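Local coordinates for uncharacterized protein (Deinococcus radiodurans, PDB 3GG7), which binds manganese and is probably a metal-dependent hydrolase of the TatD type acting on ester bonds, though its own function is uncharacterised, at residues G118-I123 / T144-W149; V169-V174 / K213-G218. One frame throughout, in Å; residues are numbered along the deposited sequence.

Both contacts belong to one TIM-barrel-type domain of the TatD family and follow each other along the chain: interaction 1 closes before interaction 2 opens. Their centres lie about 19 Å apart. Interaction 1 joins two neighbouring strands, 119-124 and 143-148, of a parallel sheet, about 6 Å from the centre of the chain. Interaction 2, about 15 Å from it, starts where the next strand, 166-169, ends and reaches helix 212-223 on the outside. The two meet at Trp149, whose CD1 is 3.8 Å from Met173 CG. Trp149, just after the metal-side end of strand 143-148, thus packs against the short helix that begins interaction 2.

Interaction 1: residues G118-I123 / T144-W149; sequences GRILSI and TPILHW
Leu121 is held to Thr144 and Ile146 by both of its backbone polar atoms, the centre of a five-bond parallel ladder. Leu121 N donates to Thr144 O at 2.9 Å in a nearly straight bond, while Leu121 O accepts from Ile146 N. Ile123 repeats the pattern one step on: its N reaches Ile146 O, with the donor almost exactly on the line of the carbonyl bond (C=O...N 179°), and Ile123 O takes His148 N at 3.0 Å. Thr144 N to Arg119 O starts the series. Water 1 donates to Ile123 O and to His148 O, bridging the strands where the ladder ends.

The strand axes approach to 4.7 Å and run 22° from parallel. Strand 119-124, helix 129-138 and strand 143-148 form a beta-alpha-beta unit, the repeating element of a TIM barrel.

Apolar contacts form on both faces. Ile123 CD1 lies 3.6 Å from Pro145 CB, the two side chains side by side and pointing the same way; Ile123 CG2 meets Leu147 CD2 more loosely. On the other face Ile120 CG2 touches Ile146 CD1 at 3.7 Å, with Leu241 of helix 227-243 packed on both residues.

Polar side chains gather toward the metal. Ser122 OG, anti to its backbone N (chi1 -175°), stands 3.8 Å from His148 CB and hydrogen-bonds ND1 of the manganese ligand His7. The His148 imidazole, a predicted second-metal ligand, has Ile123 O at its edge, stacks with His7 and bonds through ND1 to Glu194 OE2.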
loop_
_atom_site.group_PDB
_atom_site.type_symbol
_atom_site.label_atom_id
_atom_site.label_comp_id
_atom_site.label_asym_id
_atom_site.label_seq_id
_atom_site.Cartn_x
_atom_site.Cartn_y
_atom_site.Cartn_z
ATOM N N GLY A 118 -15.304 3.308 -7.304
ATOM C CA GLY A 118 -14.528 2.904 -6.133
ATOM C C GLY A 118 -13.347 2.029 -6.516
ATOM O O GLY A 118 -13.396 1.290 -7.493
ATOM N N ARG A 119 -12.275 2.139 -5.739
ATOM C CA ARG A 119 -11.063 1.333 -5.943
ATOM C C ARG A 119 -10.502 0.866 -4.604
ATOM O O ARG A 119 -10.842 1.412 -3.536
ATOM C CB ARG A 119 -9.981 2.170 -6.672
ATOM C CG ARG A 119 -10.331 2.585 -8.098
ATOM C CD ARG A 119 -10.373 1.369 -9.001
ATOM N NE ARG A 119 -10.567 1.661 -10.412
ATOM C CZ ARG A 119 -11.749 1.818 -11.001
ATOM N NH1 ARG A 119 -12.876 1.834 -10.289
ATOM N NH2 ARG A 119 -11.815 2.038 -12.306
ATOM N N ILE A 120 -9.629 -0.128 -4.664
ATOM C CA ILE A 120 -8.840 -0.576 -3.529
ATOM C C ILE A 120 -7.609 0.334 -3.506
ATOM O O ILE A 120 -6.880 0.416 -4.497
ATOM C CB ILE A 120 -8.446 -2.047 -3.679
ATOM C CG1 ILE A 120 -9.687 -2.949 -3.587
ATOM C CG2 ILE A 120 -7.392 -2.424 -2.646
ATOM C CD1 ILE A 120 -9.432 -4.371 -4.109
ATOM N N LEU A 121 -7.401 1.043 -2.400
ATOM C CA LEU A 121 -6.388 2.103 -2.306
ATOM C C LEU A 121 -5.277 1.654 -1.363
ATOM O O LEU A 121 -5.553 1.196 -0.240
ATOM C CB LEU A 121 -7.011 3.377 -1.731
ATOM C CG LEU A 121 -8.419 3.709 -2.215
ATOM C CD1 LEU A 121 -8.966 4.839 -1.372
ATOM C CD2 LEU A 121 -8.412 4.058 -3.667
ATOM N N SER A 122 -4.020 1.814 -1.782
ATOM C CA SER A 122 -2.862 1.594 -0.911
ATOM C C SER A 122 -2.264 2.963 -0.607
ATOM O O SER A 122 -1.692 3.641 -1.490
ATOM C CB SER A 122 -1.852 0.657 -1.557
ATOM O OG SER A 122 -0.813 0.384 -0.660
ATOM N N ILE A 123 -2.419 3.396 0.641
ATOM C CA ILE A 123 -2.291 4.794 1.014
ATOM C C ILE A 123 -1.107 5.062 1.962
ATOM O O ILE A 123 -0.930 4.367 2.961
ATOM C CB ILE A 123 -3.612 5.271 1.678
ATOM C CG1 ILE A 123 -4.759 5.167 0.694
ATOM C CG2 ILE A 123 -3.491 6.722 2.217
ATOM C CD1 ILE A 123 -6.138 5.312 1.371
ATOM N N THR A 144 -12.076 1.143 -0.845
ATOM C CA THR A 144 -11.579 0.494 0.370
ATOM C C THR A 144 -10.161 0.958 0.648
ATOM O O THR A 144 -9.259 0.661 -0.146
ATOM C CB THR A 144 -11.594 -1.049 0.261
ATOM O OG1 THR A 144 -12.931 -1.465 -0.020
ATOM C CG2 THR A 144 -11.084 -1.718 1.579
ATOM N N PRO A 145 -9.947 1.706 1.739
ATOM C CA PRO A 145 -8.624 2.261 1.998
ATOM C C PRO A 145 -7.749 1.335 2.795
ATOM O O PRO A 145 -8.127 0.881 3.884
ATOM C CB PRO A 145 -8.922 3.527 2.810
ATOM C CG PRO A 145 -10.243 3.282 3.482
ATOM C CD PRO A 145 -10.963 2.218 2.682
ATOM N N ILE A 146 -6.563 1.043 2.279
ATOM C CA ILE A 146 -5.570 0.318 3.037
ATOM C C ILE A 146 -4.497 1.291 3.469
ATOM O O ILE A 146 -3.854 1.933 2.624
ATOM C CB ILE A 146 -4.872 -0.763 2.179
ATOM C CG1 ILE A 146 -5.894 -1.676 1.507
ATOM C CG2 ILE A 146 -3.922 -1.566 3.054
ATOM C CD1 ILE A 146 -5.274 -2.539 0.357
ATOM N N LEU A 147 -4.266 1.391 4.766
ATOM C CA LEU A 147 -3.202 2.223 5.244
ATOM C C LEU A 147 -1.940 1.406 5.257
ATOM O O LEU A 147 -1.773 0.460 6.027
ATOM C CB LEU A 147 -3.542 2.798 6.634
ATOM C CG LEU A 147 -4.810 3.631 6.615
ATOM C CD1 LEU A 147 -5.010 4.205 8.020
ATOM C CD2 LEU A 147 -4.747 4.747 5.612
ATOM N N HIS A 148 -1.023 1.773 4.365
ATOM C CA HIS A 148 0.242 1.062 4.219
ATOM C C HIS A 148 1.268 1.616 5.226
ATOM O O HIS A 148 1.378 2.828 5.414
ATOM C CB HIS A 148 0.704 1.161 2.756
ATOM C CG HIS A 148 2.061 1.759 2.572
ATOM N ND1 HIS A 148 3.222 1.063 2.828
ATOM C CD2 HIS A 148 2.442 2.977 2.117
ATOM C CE1 HIS A 148 4.260 1.843 2.565
ATOM N NE2 HIS A 148 3.810 3.008 2.141
ATOM N N TRP A 149 1.948 0.702 5.914
ATOM C CA TRP A 149 2.969 1.031 6.918
ATOM C C TRP A 149 2.501 2.148 7.860
ATOM O O TRP A 149 3.153 3.192 7.995
ATOM C CB TRP A 149 4.281 1.413 6.222
ATOM C CG TRP A 149 5.519 1.437 7.106
ATOM C CD1 TRP A 149 5.581 1.445 8.485
ATOM C CD2 TRP A 149 6.879 1.478 6.649
ATOM N NE1 TRP A 149 6.889 1.499 8.894
ATOM C CE2 TRP A 149 7.706 1.522 7.795
ATOM C CE3 TRP A 149 7.477 1.497 5.374
ATOM C CZ2 TRP A 149 9.098 1.569 7.709
ATOM C CZ3 TRP A 149 8.860 1.554 5.291
ATOM C CH2 TRP A 149 9.656 1.584 6.456
HETATM O O HOH W 1 -0.729 4.647 5.685
#

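Interaction 2: residues V169-V174 / K213-G218; sequences VGPTMV and KSVVEG
Val215 is the main bump, a branched knob on helix 212-223 that enters the hollow formed by Val169, Pro171 and Val174. Its two methyls divide the work. Val215 CG1, anti to the backbone N (chi1 -175°), comes to 3.4 Å from Val169 O, and also touches Val174 CG1 and, a little farther off, Val169 CG2. Val215 CG2 lies against the proline, 3.5 Å from Pro171 CD and equally close to Pro171 N. The Val174 side chain crosses that of Val215 at about a right angle, whereas Val169 and Pro171 each meet it at a slant.

The second bump points the other way. Val174 leans toward the helix over the shallow place at Gly218, where glycine, having no side chain, lets Val174 CB come to 3.9 Å from Gly218 CA. One turn earlier, Ser214 O lies 4.2 Å from Val174 CG2, while Ser214 OG bonds back to Asp211 O.

No direct hydrogen bond joins the segments; water 2 donates to Val174 O and to Gly218 O, linking their backbones beside the apolar fit. Val215 also touches Thr193 of strand 191-193, next to strand 166-169 in the sheet. This layering is typical of a TIM barrel: an outer helix covers the strands, here also packing on the short, weakly bonded helix after strand 166-169.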
loop_
_atom_site.group_PDB
_atom_site.type_symbol
_atom_site.label_atom_id
_atom_site.label_comp_id
_atom_site.label_asym_id
_atom_site.label_seq_id
_atom_site.Cartn_x
_atom_site.Cartn_y
_atom_site.Cartn_z
ATOM N N VAL A 169 1.032 -4.331 6.753
ATOM C CA VAL A 169 2.064 -4.195 7.758
ATOM C C VAL A 169 3.320 -4.869 7.254
ATOM O O VAL A 169 3.252 -5.902 6.563
ATOM C CB VAL A 169 1.606 -4.761 9.146
ATOM C CG1 VAL A 169 0.298 -4.119 9.588
ATOM C CG2 VAL A 169 1.468 -6.266 9.116
ATOM N N GLY A 170 4.459 -4.272 7.580
ATOM C CA GLY A 170 5.745 -4.690 7.076
ATOM C C GLY A 170 6.733 -5.127 8.129
ATOM O O GLY A 170 6.399 -5.210 9.319
ATOM N N PRO A 171 7.970 -5.401 7.710
ATOM C CA PRO A 171 8.996 -5.915 8.622
ATOM C C PRO A 171 9.298 -5.039 9.838
ATOM O O PRO A 171 9.542 -5.570 10.930
ATOM C CB PRO A 171 10.226 -5.998 7.725
ATOM C CG PRO A 171 9.658 -6.271 6.350
ATOM C CD PRO A 171 8.416 -5.429 6.305
ATOM N N THR A 172 9.292 -3.719 9.674
ATOM C CA THR A 172 9.661 -2.835 10.787
ATOM C C THR A 172 8.563 -2.853 11.851
ATOM O O THR A 172 8.855 -2.871 13.046
ATOM C CB THR A 172 9.971 -1.387 10.329
ATOM O OG1 THR A 172 8.801 -0.776 9.777
ATOM C CG2 THR A 172 11.079 -1.367 9.300
ATOM N N MET A 173 7.308 -2.903 11.422
ATOM C CA MET A 173 6.174 -2.898 12.341
ATOM C C MET A 173 6.113 -4.126 13.257
ATOM O O MET A 173 5.752 -3.996 14.430
ATOM C CB MET A 173 4.858 -2.747 11.575
ATOM C CG MET A 173 4.681 -1.371 10.931
ATOM S SD MET A 173 3.101 -1.167 10.095
ATOM C CE MET A 173 1.934 -1.129 11.483
ATOM N N VAL A 174 6.440 -5.308 12.742
ATOM C CA VAL A 174 6.364 -6.524 13.557
ATOM C C VAL A 174 7.556 -6.697 14.504
ATOM O O VAL A 174 7.493 -7.534 15.404
ATOM C CB VAL A 174 6.214 -7.820 12.716
ATOM C CG1 VAL A 174 4.957 -7.763 11.859
ATOM C CG2 VAL A 174 7.473 -8.093 11.896
ATOM N N LYS A 213 8.010 -13.159 4.156
ATOM C CA LYS A 213 8.053 -14.325 5.062
ATOM C C LYS A 213 8.356 -13.890 6.502
ATOM O O LYS A 213 7.771 -14.431 7.450
ATOM C CB LYS A 213 9.093 -15.349 4.586
ATOM C CG LYS A 213 8.931 -16.711 5.269
ATOM C CD LYS A 213 9.740 -17.798 4.587
ATOM C CE LYS A 213 9.638 -19.107 5.365
ATOM N NZ LYS A 213 10.197 -20.287 4.606
ATOM N N SER A 214 9.247 -12.914 6.678
ATOM C CA SER A 214 9.557 -12.413 8.029
ATOM C C SER A 214 8.414 -11.653 8.689
ATOM O O SER A 214 8.288 -11.658 9.912
ATOM C CB SER A 214 10.842 -11.597 8.057
ATOM O OG SER A 214 10.729 -10.375 7.371
ATOM N N VAL A 215 7.565 -11.007 7.898
ATOM C CA VAL A 215 6.396 -10.359 8.452
ATOM C C VAL A 215 5.418 -11.420 8.943
ATOM O O VAL A 215 4.809 -11.250 10.003
ATOM C CB VAL A 215 5.683 -9.439 7.411
ATOM C CG1 VAL A 215 4.532 -8.692 8.073
ATOM C CG2 VAL A 215 6.678 -8.450 6.799
ATOM N N VAL A 216 5.250 -12.496 8.181
ATOM C CA VAL A 216 4.335 -13.574 8.566
ATOM C C VAL A 216 4.817 -14.219 9.874
ATOM O O VAL A 216 4.021 -14.475 10.807
ATOM C CB VAL A 216 4.227 -14.635 7.453
ATOM C CG1 VAL A 216 3.625 -15.941 7.995
ATOM C CG2 VAL A 216 3.395 -14.079 6.293
ATOM N N GLU A 217 6.125 -14.452 9.936
ATOM C CA GLU A 217 6.755 -14.966 11.156
ATOM C C GLU A 217 6.540 -13.992 12.310
ATOM O O GLU A 217 6.181 -14.411 13.419
ATOM C CB GLU A 217 8.241 -15.242 10.923
ATOM C CG GLU A 217 8.459 -16.440 9.991
ATOM C CD GLU A 217 9.898 -16.616 9.526
ATOM O OE1 GLU A 217 10.717 -15.688 9.717
ATOM O OE2 GLU A 217 10.204 -17.692 8.951
ATOM N N GLY A 218 6.718 -12.696 12.054
ATOM C CA GLY A 218 6.457 -11.663 13.073
ATOM C C GLY A 218 5.023 -11.667 13.590
ATOM O O GLY A 218 4.777 -11.549 14.805
HETATM O O HOH W 2 7.239 -10.133 16.166
#